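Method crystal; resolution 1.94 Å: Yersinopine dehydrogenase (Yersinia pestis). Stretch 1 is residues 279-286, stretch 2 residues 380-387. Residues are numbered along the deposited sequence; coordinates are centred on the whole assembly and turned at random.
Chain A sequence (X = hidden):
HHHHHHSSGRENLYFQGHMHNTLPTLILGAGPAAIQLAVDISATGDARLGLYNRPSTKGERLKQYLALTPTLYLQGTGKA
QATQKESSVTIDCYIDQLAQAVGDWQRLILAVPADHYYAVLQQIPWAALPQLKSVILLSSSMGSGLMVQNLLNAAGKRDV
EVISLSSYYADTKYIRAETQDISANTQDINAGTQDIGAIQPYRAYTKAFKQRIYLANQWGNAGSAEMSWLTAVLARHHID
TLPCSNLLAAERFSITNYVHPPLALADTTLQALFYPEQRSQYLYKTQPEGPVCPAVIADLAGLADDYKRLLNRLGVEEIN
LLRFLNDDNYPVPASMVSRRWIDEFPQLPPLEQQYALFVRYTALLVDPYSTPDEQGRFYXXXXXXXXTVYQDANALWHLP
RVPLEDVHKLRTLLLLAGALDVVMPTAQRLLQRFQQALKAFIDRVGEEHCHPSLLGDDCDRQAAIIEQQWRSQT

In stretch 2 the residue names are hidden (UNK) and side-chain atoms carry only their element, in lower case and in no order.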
ATOM      1  N   ARG A 279     -11.680   8.531  16.423  1.00 52.89           N
ATOM      2  CA  ARG A 279     -10.940   9.251  15.403  1.00 58.27           C
ATOM      3  C   ARG A 279     -11.368   8.749  14.029  1.00 51.65           C
ATOM      4  O   ARG A 279     -11.636   7.559  13.830  1.00 44.48           O
ATOM      5  CB  ARG A 279      -9.432   9.084  15.621  1.00 58.75           C
ATOM      6  CG  ARG A 279      -8.968   9.553  17.017  1.00 69.08           C
ATOM      7  CD  ARG A 279      -7.797  10.540  16.969  1.00 72.42           C
ATOM      8  NE  ARG A 279      -8.240  11.901  16.652  1.00 83.00           N
ATOM      9  CZ  ARG A 279      -7.431  12.885  16.258  1.00 86.85           C
ATOM     10  NH1 ARG A 279      -6.126  12.669  16.121  1.00 81.83           N
ATOM     11  NH2 ARG A 279      -7.927  14.088  15.989  1.00 85.29           N
ATOM     12  N   SER A 280     -11.482   9.679  13.094  1.00 52.84           N
ATOM     13  CA  SER A 280     -12.058   9.370  11.796  1.00 47.06           C
ATOM     14  C   SER A 280     -11.269   8.291  11.058  1.00 42.83           C
ATOM     15  O   SER A 280     -10.043   8.236  11.127  1.00 42.75           O
ATOM     16  CB  SER A 280     -12.119  10.646  10.964  1.00 47.16           C
ATOM     17  OG  SER A 280     -12.706  11.702  11.710  1.00 56.07           O
ATOM     18  N   GLN A 281     -11.999   7.414  10.371  1.00 38.76           N
ATOM     19  CA  GLN A 281     -11.479   6.478   9.382  1.00 36.42           C
ATOM     20  C   GLN A 281     -11.611   7.064   7.971  1.00 42.77           C
ATOM     21  O   GLN A 281     -12.428   7.958   7.715  1.00 33.18           O
ATOM     22  CB  GLN A 281     -12.249   5.151   9.432  1.00 35.69           C
ATOM     23  CG  GLN A 281     -12.012   4.282  10.638  1.00 33.97           C
ATOM     24  CD  GLN A 281     -10.749   3.490  10.506  1.00 39.86           C
ATOM     25  OE1 GLN A 281     -10.699   2.469   9.812  1.00 37.74           O
ATOM     26  NE2 GLN A 281      -9.705   3.972  11.139  1.00 40.78           N
ATOM     27  N   TYR A 282     -10.820   6.512   7.047  1.00 42.14           N
ATOM     28  CA  TYR A 282     -10.835   6.898   5.635  1.00 40.64           C
ATOM     29  C   TYR A 282     -11.167   5.691   4.773  1.00 35.88           C
ATOM     30  O   TYR A 282     -10.542   4.635   4.904  1.00 34.95           O
ATOM     31  CB  TYR A 282      -9.485   7.498   5.234  1.00 43.14           C
ATOM     32  CG  TYR A 282      -9.291   8.856   5.858  1.00 44.25           C
ATOM     33  CD1 TYR A 282      -8.820   8.984   7.160  1.00 47.38           C
ATOM     34  CD2 TYR A 282      -9.635  10.003   5.165  1.00 47.97           C
ATOM     35  CE1 TYR A 282      -8.665  10.222   7.737  1.00 48.84           C
ATOM     36  CE2 TYR A 282      -9.489  11.241   5.733  1.00 52.75           C
ATOM     37  CZ  TYR A 282      -9.003  11.347   7.017  1.00 54.51           C
ATOM     38  OH  TYR A 282      -8.860  12.589   7.581  1.00 66.23           O
ATOM     39  N   LEU A 283     -12.123   5.866   3.865  1.00 36.65           N
ATOM     40  CA  LEU A 283     -12.753   4.724   3.215  1.00 32.10           C
ATOM     41  C   LEU A 283     -11.779   3.899   2.388  1.00 30.75           C
ATOM     42  O   LEU A 283     -11.959   2.681   2.273  1.00 28.78           O
ATOM     43  CB  LEU A 283     -13.902   5.204   2.337  1.00 30.39           C
ATOM     44  CG  LEU A 283     -14.777   4.113   1.725  1.00 27.99           C
ATOM     45  CD1 LEU A 283     -15.510   3.310   2.787  1.00 31.95           C
ATOM     46  CD2 LEU A 283     -15.760   4.750   0.734  1.00 33.89           C
ATOM     47  N   TYR A 284     -10.760   4.523   1.793  1.00 36.21           N
ATOM     48  CA  TYR A 284      -9.887   3.823   0.856  1.00 36.81           C
ATOM     49  C   TYR A 284      -8.497   3.535   1.436  1.00 36.89           C
ATOM     50  O   TYR A 284      -7.680   2.896   0.768  1.00 36.39           O
ATOM     51  CB  TYR A 284      -9.804   4.612  -0.485  1.00 37.35           C
ATOM     52  CG  TYR A 284     -11.138   4.653  -1.262  1.00 40.37           C
ATOM     53  CD1 TYR A 284     -11.521   3.595  -2.078  1.00 34.94           C
ATOM     54  CD2 TYR A 284     -12.022   5.739  -1.149  1.00 34.56           C
ATOM     55  CE1 TYR A 284     -12.736   3.607  -2.752  1.00 37.15           C
ATOM     56  CE2 TYR A 284     -13.226   5.760  -1.824  1.00 36.84           C
ATOM     57  CZ  TYR A 284     -13.586   4.694  -2.621  1.00 38.06           C
ATOM     58  OH  TYR A 284     -14.797   4.703  -3.293  1.00 35.87           O
ATOM     59  N   LYS A 285      -8.218   3.927   2.677  1.00 39.28           N
ATOM     60  CA  LYS A 285      -6.893   3.706   3.254  1.00 40.31           C
ATOM     61  C   LYS A 285      -6.770   2.300   3.838  1.00 38.91           C
ATOM     62  O   LYS A 285      -7.765   1.656   4.176  1.00 35.21           O
ATOM     63  CB  LYS A 285      -6.597   4.729   4.343  1.00 35.05           C
ATOM     64  CG  LYS A 285      -6.518   6.155   3.836  1.00 37.97           C
ATOM     65  CD  LYS A 285      -5.914   7.034   4.907  1.00 41.61           C
ATOM     66  CE  LYS A 285      -5.775   8.453   4.436  1.00 48.18           C
ATOM     67  NZ  LYS A 285      -5.625   9.374   5.595  1.00 51.44           N
ATOM     68  N   THR A 286      -5.520   1.843   3.973  1.00 34.51           N
ATOM     69  CA  THR A 286      -5.215   0.551   4.577  1.00 30.25           C
ATOM     70  C   THR A 286      -5.315   0.618   6.103  1.00 35.14           C
ATOM     71  O   THR A 286      -5.194   1.677   6.725  1.00 37.51           O
ATOM     72  CB  THR A 286      -3.807   0.053   4.222  1.00 39.41           C
ATOM     73  OG1 THR A 286      -2.842   0.832   4.929  1.00 46.39           O
ATOM     74  CG2 THR A 286      -3.500   0.130   2.759  1.00 39.70           C
ATOM     75  N   UNK A 380      -8.989  11.998  -5.550  1.00 52.83           N
ATOM     76  CA  UNK A 380      -8.192  11.968  -4.331  1.00 63.60           C
ATOM     77  C   UNK A 380      -8.819  10.985  -3.342  1.00 61.10           C
ATOM     78  O   UNK A 380      -9.482  11.378  -2.377  1.00 59.37           O
ATOM     79  c   UNK A 380      -7.102  13.426  -2.547  1.00 63.02           C
ATOM     80  o   UNK A 380      -6.997  14.510  -1.935  1.00 68.23           O
ATOM     81  o   UNK A 380      -6.434  12.410  -2.233  1.00 62.46           O
ATOM     82  c   UNK A 380      -8.082  13.367  -3.714  1.00 60.03           C
ATOM     83  N   UNK A 381      -8.601   9.693  -3.597  1.00 55.44           N
ATOM     84  CA  UNK A 381      -9.185   8.654  -2.757  1.00 51.78           C
ATOM     85  C   UNK A 381      -8.780   8.804  -1.298  1.00 46.76           C
ATOM     86  O   UNK A 381      -9.578   8.515  -0.401  1.00 43.22           O
ATOM     87  c   UNK A 381      -8.780   7.281  -3.279  1.00 45.89           C
ATOM     88  c   UNK A 381      -9.450   6.914  -4.564  1.00 51.90           C
ATOM     89  c   UNK A 381     -11.325   5.949  -5.744  1.00 51.21           C
ATOM     90  c   UNK A 381      -9.511   6.880  -6.993  1.00 50.25           C
ATOM     91  c   UNK A 381     -10.732   6.248  -6.964  1.00 46.16           C
ATOM     92  c   UNK A 381     -10.682   6.284  -4.553  1.00 45.59           C
ATOM     93  c   UNK A 381      -8.861   7.210  -5.787  1.00 51.36           C
ATOM     94  N   UNK A 382      -7.561   9.252  -1.037  1.00 45.29           N
ATOM     95  CA  UNK A 382      -7.071   9.297   0.334  1.00 47.81           C
ATOM     96  C   UNK A 382      -7.797  10.327   1.176  1.00 43.18           C
ATOM     97  O   UNK A 382      -7.632  10.327   2.399  1.00 47.49           O
ATOM     98  c   UNK A 382      -5.569   9.602   0.346  1.00 47.91           C
ATOM     99  o   UNK A 382      -5.324  10.880  -0.208  1.00 63.32           O
ATOM    100  N   UNK A 383      -8.585  11.187   0.558  1.00 48.79           N
ATOM    101  CA  UNK A 383      -9.296  12.235   1.267  1.00 55.58           C
ATOM    102  C   UNK A 383     -10.720  11.848   1.653  1.00 49.73           C
ATOM    103  O   UNK A 383     -11.347  12.585   2.417  1.00 52.22           O
ATOM    104  c   UNK A 383      -9.338  13.504   0.407  1.00 57.42           C
ATOM    105  N   UNK A 384     -11.243  10.737   1.130  1.00 40.68           N
ATOM    106  CA  UNK A 384     -12.613  10.302   1.402  1.00 39.58           C
ATOM    107  C   UNK A 384     -12.685   9.761   2.834  1.00 40.51           C
ATOM    108  O   UNK A 384     -12.136   8.694   3.140  1.00 37.26           O
ATOM    109  c   UNK A 384     -13.082   9.255   0.387  1.00 41.87           C
ATOM    110  c   UNK A 384     -14.528   8.847   0.668  1.00 39.64           C
ATOM    111  c   UNK A 384     -12.976   9.790  -1.038  1.00 42.69           C
ATOM    112  N   UNK A 385     -13.355  10.514   3.707  1.00 42.76           N
ATOM    113  CA  UNK A 385     -13.620  10.135   5.088  1.00 42.81           C
ATOM    114  C   UNK A 385     -14.804   9.184   5.201  1.00 41.49           C
ATOM    115  O   UNK A 385     -15.776   9.265   4.443  1.00 37.88           O
ATOM    116  c   UNK A 385     -13.951  11.361   5.942  1.00 52.45           C
ATOM    117  c   UNK A 385     -12.585  12.495   7.695  1.00 57.76           C
ATOM    118  c   UNK A 385     -12.812  12.303   6.202  1.00 56.98           C
ATOM    119  c   UNK A 385     -13.659  13.360   8.352  1.00 65.10           C
ATOM    120  n   UNK A 385     -13.694  13.194   9.857  1.00 74.48           N
ATOM    121  N   UNK A 386     -14.761   8.336   6.223  1.00 36.31           N
ATOM    122  CA  UNK A 386     -15.929   7.542   6.585  1.00 33.21           C
ATOM    123  C   UNK A 386     -16.873   8.412   7.394  1.00 34.33           C
ATOM    124  O   UNK A 386     -16.525   8.869   8.483  1.00 35.83           O
ATOM    125  c   UNK A 386     -14.750   5.380   6.451  1.00 35.72           C
ATOM    126  c   UNK A 386     -16.809   5.584   7.952  1.00 31.89           C
ATOM    127  c   UNK A 386     -15.532   6.288   7.365  1.00 38.91           C
ATOM    128  N   UNK A 387     -18.076   8.646   6.861  1.00 31.64           N
ATOM    129  CA  UNK A 387     -19.076   9.424   7.566  1.00 32.43           C
ATOM    130  C   UNK A 387     -19.699   8.580   8.675  1.00 35.34           C
ATOM    131  O   UNK A 387     -19.794   7.355   8.569  1.00 36.40           O
ATOM    132  c   UNK A 387     -20.156   9.914   6.584  1.00 32.91           C
TER
HETATM  133  O   HOH W   1     -14.660   8.149  10.456  1.00 34.36           O
HETATM  134  O   HOH W   2     -10.271   7.250   1.965  1.00 32.45           O

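Position 380 carries two carbons, the second bonded to two oxygens: a short carboxylate that does not touch stretch 1, Asp-380. Its work is local, as position 382 will make clear.

At position 381 one carbon leads to a ring of six carbons with no hetero atom. CB points toward stretch 1, and the ring edge meets the face of Tyr-284, with centroids 4.8 Å apart and planes at 79°. This is Phe-381. The closest atoms are Phe-381 CD1 and Tyr-284 CD2, at 3.7 Å. A flat hydrocarbon ring suits this place, since its slightly positive rim can rest against the electron-rich face of the tyrosine.

Position 382 has one carbon and one oxygen, a small hydroxyl side chain. Its CB lies 4.3 Å and its backbone O 3.3 Å from Lys-285 CE. This is Ser-382. Its OG donates to Asp-380 OD1 at 2.8 Å, tying down the start of the 3-10 segment 381-383.

Position 383 has a single carbon, which points away from stretch 1 and stays 5.8 Å or more from it; the backbone O lies at the edge of the Tyr-282 ring, 4.0 Å from CE2. This is Ala-383: a small side chain is enough here, and the residue touches through its backbone O.

Position 384 has three carbons branching at the first. Its CB packs at the edge of the Tyr-284 ring, 4.0 Å from CD2, while one methyl lies 4.1 Å from Leu-283 CB. This is Val-384, its CG1 being that methyl, a compact apolar fit.

At position 385 four carbons in a row end in a nitrogen, which lies 2.6 Å from Ser-280 OG. This is Lys-385, long enough for NZ to donate to that hydroxyl; on the way CG passes 3.5 Å from Tyr-282 CE2.

Position 386 again shows three carbons branched at the first. It points toward stretch 1, where one methyl lies 3.9 Å from Gln-281 CB and 4.2 Å from Leu-283 CB. This is Val-386: a single methyl, CG2, sits between the two CB atoms, and a short apolar side chain suits the place.

Position 387 has one carbon, directed away and out of contact, hence Ala-387.

The backbones supply the frame. Val-386 N donates to Gln-281 O at 2.8 Å, almost linearly, and Leu-283 N donates to Val-384 O at 2.9 Å; these two bonds flank the single bridge between Tyr-282 and Lys-385. Stretch 1 then enters a type I turn from Tyr-282 to Lys-285, and there a water takes over, accepting from Tyr-284 N and donating to Phe-381 O and Val-384 O. A second water joins Gln-281 N to Val-386 O. Aromatic and aliphatic packing completes a contact that buries 609 Å² in all.

Stretch 2, residues 380-387: DFSAVKVA
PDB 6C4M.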